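Local coordinates for putative TetR-family transcriptional regulator (Bordetella parapertussis 12822, PDB 3CCY), which probably binds cis-regulatory DNA as a TetR-family transcription factor, possibly acting as a repressor, at residues 14-19 against 62-67; 35-40 against 50-55. One frame throughout, in Å; residues are numbered along the deposited sequence.

Contact 1 (14-19 against 62-67)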
loop_
_atom_site.group_PDB
_atom_site.type_symbol
_atom_site.label_atom_id
_atom_site.label_comp_id
_atom_site.label_asym_id
_atom_site.label_seq_id
_atom_site.Cartn_x
_atom_site.Cartn_y
_atom_site.Cartn_z
ATOM N N ASN A 14 24.964 -21.512 -0.661
ATOM C CA ASN A 14 25.606 -20.376 0.016
ATOM C C ASN A 14 25.544 -19.118 -0.858
ATOM O O ASN A 14 24.934 -18.110 -0.485
ATOM C CB ASN A 14 27.077 -20.683 0.378
ATOM C CG ASN A 14 27.337 -22.166 0.692
ATOM O OD1 ASN A 14 28.400 -22.694 0.359
ATOM N ND2 ASN A 14 26.383 -22.827 1.345
ATOM N N ILE A 15 26.193 -19.211 -2.020
ATOM C CA ILE A 15 26.206 -18.172 -3.058
ATOM C C ILE A 15 24.811 -17.923 -3.659
ATOM O O ILE A 15 24.504 -16.802 -4.077
ATOM C CB ILE A 15 27.248 -18.531 -4.160
ATOM C CG1 ILE A 15 27.011 -17.754 -5.465
ATOM C CG2 ILE A 15 27.275 -20.036 -4.397
ATOM C CD1 ILE A 15 27.543 -16.322 -5.457
ATOM N N ARG A 16 23.990 -18.977 -3.700
ATOM C CA ARG A 16 22.567 -18.895 -4.053
ATOM C C ARG A 16 21.860 -17.733 -3.360
ATOM O O ARG A 16 21.266 -16.878 -4.019
ATOM C CB ARG A 16 21.852 -20.198 -3.676
ATOM C CG ARG A 16 21.502 -21.127 -4.827
ATOM C CD ARG A 16 20.357 -20.566 -5.657
ATOM N NE ARG A 16 19.315 -21.555 -5.921
ATOM C CZ ARG A 16 18.089 -21.503 -5.404
ATOM N NH1 ARG A 16 17.735 -20.507 -4.602
ATOM N NH2 ARG A 16 17.205 -22.448 -5.697
ATOM N N ASP A 17 21.950 -17.712 -2.031
ATOM C CA ASP A 17 21.220 -16.758 -1.199
ATOM C C ASP A 17 21.794 -15.349 -1.259
ATOM O O ASP A 17 21.095 -14.393 -0.944
ATOM C CB ASP A 17 21.175 -17.225 0.260
ATOM C CG ASP A 17 21.369 -18.726 0.404
ATOM O OD1 ASP A 17 20.627 -19.507 -0.247
ATOM O OD2 ASP A 17 22.283 -19.117 1.171
ATOM N N THR A 18 23.060 -15.222 -1.644
ATOM C CA THR A 18 23.664 -13.906 -1.837
ATOM C C THR A 18 23.012 -13.217 -3.037
ATOM O O THR A 18 22.658 -12.041 -2.967
ATOM C CB THR A 18 25.191 -13.992 -2.035
ATOM O OG1 THR A 18 25.743 -14.913 -1.088
ATOM C CG2 THR A 18 25.844 -12.619 -1.855
ATOM N N ILE A 19 22.853 -13.966 -4.129
ATOM C CA ILE A 19 22.152 -13.488 -5.322
ATOM C C ILE A 19 20.743 -13.042 -4.935
ATOM O O ILE A 19 20.364 -11.900 -5.184
ATOM C CB ILE A 19 22.102 -14.575 -6.434
ATOM C CG1 ILE A 19 23.521 -15.010 -6.819
ATOM C CG2 ILE A 19 21.344 -14.066 -7.662
ATOM C CD1 ILE A 19 23.616 -16.441 -7.275
ATOM N N LEU A 62 13.279 -13.795 -9.107
ATOM C CA LEU A 62 12.085 -13.239 -8.491
ATOM C C LEU A 62 11.118 -14.313 -7.985
ATOM O O LEU A 62 10.633 -14.226 -6.857
ATOM C CB LEU A 62 11.359 -12.262 -9.439
ATOM C CG LEU A 62 10.059 -11.598 -8.951
ATOM C CD1 LEU A 62 10.263 -10.730 -7.713
ATOM C CD2 LEU A 62 9.390 -10.776 -10.021
ATOM N N ARG A 63 10.836 -15.311 -8.816
ATOM C CA ARG A 63 9.859 -16.336 -8.472
ATOM C C ARG A 63 10.306 -17.074 -7.213
ATOM O O ARG A 63 9.505 -17.278 -6.302
ATOM C CB ARG A 63 9.620 -17.302 -9.646
ATOM C CG ARG A 63 8.577 -18.400 -9.368
ATOM C CD ARG A 63 8.502 -19.438 -10.489
ATOM N NE ARG A 63 9.766 -20.149 -10.709
ATOM C CZ ARG A 63 10.499 -20.092 -11.828
ATOM N NH1 ARG A 63 11.626 -20.791 -11.913
ATOM N NH2 ARG A 63 10.122 -19.348 -12.864
ATOM N N ASP A 64 11.588 -17.428 -7.160
ATOM C CA ASP A 64 12.161 -18.109 -5.996
ATOM C C ASP A 64 12.075 -17.296 -4.695
ATOM O O ASP A 64 11.586 -17.809 -3.677
ATOM C CB ASP A 64 13.596 -18.572 -6.302
ATOM C CG ASP A 64 14.264 -19.264 -5.123
ATOM O OD1 ASP A 64 14.438 -20.498 -5.188
ATOM O OD2 ASP A 64 14.630 -18.579 -4.137
HETATM N N MSE A 65 12.491 -16.031 -4.705
HETATM C CA MSE A 65 12.429 -15.245 -3.456
HETATM C C MSE A 65 11.002 -14.981 -2.972
HETATM O O MSE A 65 10.759 -14.862 -1.769
HETATM C CB MSE A 65 13.192 -13.918 -3.566
HETATM C CG MSE A 65 12.394 -12.802 -4.179
HETATM SE SE MSE A 65 13.307 -11.105 -4.307
HETATM C CE MSE A 65 14.922 -11.624 -5.210
ATOM N N LEU A 66 10.070 -14.862 -3.908
ATOM C CA LEU A 66 8.683 -14.677 -3.558
ATOM C C LEU A 66 8.097 -15.965 -2.992
ATOM O O LEU A 66 7.343 -15.946 -2.035
ATOM C CB LEU A 66 7.896 -14.205 -4.776
ATOM C CG LEU A 66 8.227 -12.776 -5.238
ATOM C CD1 LEU A 66 7.148 -12.242 -6.169
ATOM C CD2 LEU A 66 8.399 -11.837 -4.038
ATOM N N THR A 67 8.475 -17.082 -3.590
ATOM C CA THR A 67 7.946 -18.380 -3.180
ATOM C C THR A 67 8.415 -18.749 -1.771
ATOM O O THR A 67 7.611 -19.143 -0.916
ATOM C CB THR A 67 8.324 -19.479 -4.194
ATOM O OG1 THR A 67 7.720 -19.177 -5.457
ATOM C CG2 THR A 67 7.842 -20.838 -3.744
#
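A single surface salt bridge, from Arg16 to Asp64, joins the first turn of helix 15-29 to helix 58-81 in the DNA-binding end of this TetR-family fold, where the first helix of the chain meets helix 58-81, which runs on from the predicted helix-turn-helix motif. The evidence is narrow: Arg16 and Asp64 are the sole pair in contact between 14-19 and 62-67, and the two segments together bury 82 Å². Asp64 has its CG anti to the backbone N (chi1 179°), which carries the carboxylate out toward helix 15-29, while Arg16 reaches back from the opposite direction on a chain bent at chi2 and chi3. The flat groups are nearly perpendicular, with guanidinium and carboxylate planes 82° apart, so the paired, coplanar form of an arginine-carboxylate bridge is not made. Instead both terminal nitrogens converge on one oxygen through weak, bent hydrogen bonds. Alongside this polar link, the buried selenomethionine Met65 packs on Ile20, Ala23 and Ala24 of helix 15-29. Asp64 OD1 lies 3.3 Å from Arg16 NH1 and 3.4 Å from Arg16 NH2, whereas Asp64 OD2 stays 3.7 Å from Arg16 NH1.

Contact 2 (35-40 against 50-55); sequences TSIGDI and RLYHYF
One methyl group, Leu51 CD2, makes the leucine's closest approaches to 35-40, meeting the CG2 methyls of two isoleucines at equal range. It lies 3.6 Å from Ile37 CG2 and likewise 3.6 Å from Ile40 CG2, bridging residues three apart on the helix. In both isoleucines chi1 (-51° in Ile37, -60° in Ile40) sets CG1 beside the backbone N and leaves CG2 anti to it, and this common choice presents the two branch methyls to the same leucine tip. The approaches differ: Leu51 runs obliquely to Ile37 but nearly at right angles to Ile40.

Tyr52 adds the more exposed part of the contact. Its side chain crosses that of Ile37 at about a right angle, bringing Tyr52 OH to 3.5 Å from Ile37 CG2 and 3.8 Å from Ile37 CD1. Ile37 CG2 approaches the ring obliquely, 4.0 Å from Tyr52 CZ. All these meetings are apolar or van der Waals in character, and 193 Å² is buried in total.

The helix start is fixed by a capping box. Ser36, the N-cap, receives Asp39 N at Ser36 OG (3.2 Å, 165°), and Ser36 N returns a nearly straight bond of 2.9 Å to Asp39 OD2, entering from above the carboxylate plane.

Both segments fall within the predicted helix-turn-helix motif, in which residues 50-53 keep helix-like phi and psi but lack a regular helical bonding pattern; the contact packs the motif's opening helix against its later part. Around this core, Ile37 also touches Lys58 at the start of helix 58-81, and Phe55 reaches Ile20 of helix 15-29 and Val61 of helix 58-81.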
loop_
_atom_site.group_PDB
_atom_site.type_symbol
_atom_site.label_atom_id
_atom_site.label_comp_id
_atom_site.label_asym_id
_atom_site.label_seq_id
_atom_site.Cartn_x
_atom_site.Cartn_y
_atom_site.Cartn_z
ATOM N N THR A 35 16.005 -2.995 -12.513
ATOM C CA THR A 35 17.155 -3.837 -12.156
ATOM C C THR A 35 17.412 -4.898 -13.232
ATOM O O THR A 35 16.532 -5.695 -13.546
ATOM C CB THR A 35 16.911 -4.554 -10.792
ATOM O OG1 THR A 35 16.534 -3.595 -9.798
ATOM C CG2 THR A 35 18.150 -5.320 -10.327
ATOM N N SER A 36 18.619 -4.913 -13.793
ATOM C CA SER A 36 18.972 -5.915 -14.796
ATOM C C SER A 36 19.782 -7.062 -14.187
ATOM O O SER A 36 20.250 -6.973 -13.053
ATOM C CB SER A 36 19.738 -5.270 -15.960
ATOM O OG SER A 36 21.013 -4.807 -15.543
ATOM N N ILE A 37 19.934 -8.138 -14.954
ATOM C CA ILE A 37 20.772 -9.281 -14.586
ATOM C C ILE A 37 22.240 -8.862 -14.440
ATOM O O ILE A 37 22.961 -9.393 -13.593
ATOM C CB ILE A 37 20.634 -10.421 -15.639
ATOM C CG1 ILE A 37 19.101 -10.721 -15.882
ATOM C CG2 ILE A 37 21.416 -11.732 -15.178
ATOM C CD1 ILE A 37 18.839 -10.873 -17.477
ATOM N N GLY A 38 22.670 -7.911 -15.271
ATOM C CA GLY A 38 24.011 -7.337 -15.181
ATOM C C GLY A 38 24.230 -6.616 -13.862
ATOM O O GLY A 38 25.274 -6.787 -13.225
ATOM N N ASP A 39 23.245 -5.810 -13.464
ATOM C CA ASP A 39 23.235 -5.125 -12.161
ATOM C C ASP A 39 23.453 -6.098 -10.992
ATOM O O ASP A 39 24.247 -5.826 -10.087
ATOM C CB ASP A 39 21.905 -4.386 -11.956
ATOM C CG ASP A 39 21.742 -3.185 -12.874
ATOM O OD1 ASP A 39 22.760 -2.593 -13.286
ATOM O OD2 ASP A 39 20.582 -2.818 -13.170
ATOM N N ILE A 40 22.740 -7.230 -11.025
ATOM C CA ILE A 40 22.884 -8.293 -10.021
ATOM C C ILE A 40 24.282 -8.933 -10.074
ATOM O O ILE A 40 24.877 -9.112 -8.947
ATOM C CB ILE A 40 21.764 -9.354 -10.179
ATOM C CG1 ILE A 40 20.358 -8.700 -10.008
ATOM C CG2 ILE A 40 21.955 -10.538 -9.146
ATOM C CD1 ILE A 40 19.256 -9.514 -10.791
ATOM N N ARG A 50 28.122 -16.529 -13.974
ATOM C CA ARG A 50 27.965 -17.325 -12.759
ATOM C C ARG A 50 26.567 -17.275 -12.122
ATOM O O ARG A 50 26.239 -18.105 -11.271
ATOM C CB ARG A 50 29.048 -16.951 -11.743
ATOM C CG ARG A 50 30.471 -17.201 -12.246
ATOM C CD ARG A 50 31.492 -17.273 -11.113
ATOM N NE ARG A 50 31.268 -18.430 -10.236
ATOM C CZ ARG A 50 30.667 -18.372 -9.046
ATOM N NH1 ARG A 50 30.507 -19.480 -8.326
ATOM N NH2 ARG A 50 30.225 -17.212 -8.570
ATOM N N LEU A 51 25.744 -16.311 -12.535
ATOM C CA LEU A 51 24.349 -16.243 -12.075
ATOM C C LEU A 51 23.503 -17.387 -12.614
ATOM O O LEU A 51 22.641 -17.917 -11.906
ATOM C CB LEU A 51 23.700 -14.919 -12.474
ATOM C CG LEU A 51 23.568 -13.841 -11.404
ATOM C CD1 LEU A 51 24.930 -13.258 -11.058
ATOM C CD2 LEU A 51 22.635 -12.767 -11.916
ATOM N N TYR A 52 23.777 -17.778 -13.852
ATOM C CA TYR A 52 22.974 -18.777 -14.532
ATOM C C TYR A 52 23.298 -20.174 -14.102
ATOM O O TYR A 52 22.618 -21.098 -14.474
ATOM C CB TYR A 52 23.075 -18.641 -16.035
ATOM C CG TYR A 52 22.565 -17.338 -16.555
ATOM C CD1 TYR A 52 23.358 -16.250 -16.596
ATOM C CD2 TYR A 52 21.282 -17.208 -17.009
ATOM C CE1 TYR A 52 22.892 -15.073 -17.065
ATOM C CE2 TYR A 52 20.819 -16.036 -17.470
ATOM C CZ TYR A 52 21.627 -14.975 -17.497
ATOM O OH TYR A 52 21.164 -13.799 -17.959
ATOM N N HIS A 53 24.335 -20.307 -13.299
ATOM C CA HIS A 53 24.703 -21.552 -12.618
ATOM C C HIS A 53 23.647 -21.907 -11.565
ATOM O O HIS A 53 23.505 -23.072 -11.189
ATOM C CB HIS A 53 26.089 -21.403 -11.969
ATOM C CG HIS A 53 26.710 -22.698 -11.534
ATOM N ND1 HIS A 53 27.588 -23.410 -12.330
ATOM C CD2 HIS A 53 26.605 -23.395 -10.376
ATOM C CE1 HIS A 53 27.981 -24.497 -11.687
ATOM N NE2 HIS A 53 27.401 -24.509 -10.497
ATOM N N TYR A 54 22.898 -20.898 -11.117
ATOM C CA TYR A 54 21.879 -21.078 -10.079
ATOM C C TYR A 54 20.472 -20.722 -10.546
ATOM O O TYR A 54 19.494 -21.263 -10.022
ATOM C CB TYR A 54 22.238 -20.269 -8.828
ATOM C CG TYR A 54 23.680 -20.421 -8.403
ATOM C CD1 TYR A 54 24.093 -21.508 -7.626
ATOM C CD2 TYR A 54 24.637 -19.485 -8.786
ATOM C CE1 TYR A 54 25.423 -21.652 -7.239
ATOM C CE2 TYR A 54 25.971 -19.621 -8.408
ATOM C CZ TYR A 54 26.357 -20.704 -7.637
ATOM O OH TYR A 54 27.680 -20.833 -7.268
ATOM N N PHE A 55 20.372 -19.816 -11.518
ATOM C CA PHE A 55 19.073 -19.322 -11.997
ATOM C C PHE A 55 18.994 -19.221 -13.516
ATOM O O PHE A 55 19.957 -18.811 -14.172
ATOM C CB PHE A 55 18.763 -17.948 -11.398
ATOM C CG PHE A 55 18.651 -17.944 -9.900
ATOM C CD1 PHE A 55 19.687 -17.444 -9.117
ATOM C CD2 PHE A 55 17.499 -18.421 -9.269
ATOM C CE1 PHE A 55 19.587 -17.428 -7.725
ATOM C CE2 PHE A 55 17.391 -18.413 -7.885
ATOM C CZ PHE A 55 18.435 -17.916 -7.111
#

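From the N terminus, the chain enters helix 15-29, turns into helix 37-43, passes through the 50-55 region and continues into helix 58-81. Contact 1 closes the larger loop, from 14-19 to 62-67; contact 2 closes the smaller one, from 35-40 to 50-55, wholly within it, so the two nest without crossing. Their centres are 11 Å apart, and 50-55 packs directly against 14-19: Ile19 CD1 lies 3.5 Å from Tyr54 CD2, and Arg16 CD 3.6 Å from Phe55 CZ. The predicted helix-turn-helix motif is thereby tied to helix 15-29, which contact 1 in turn joins to helix 58-81.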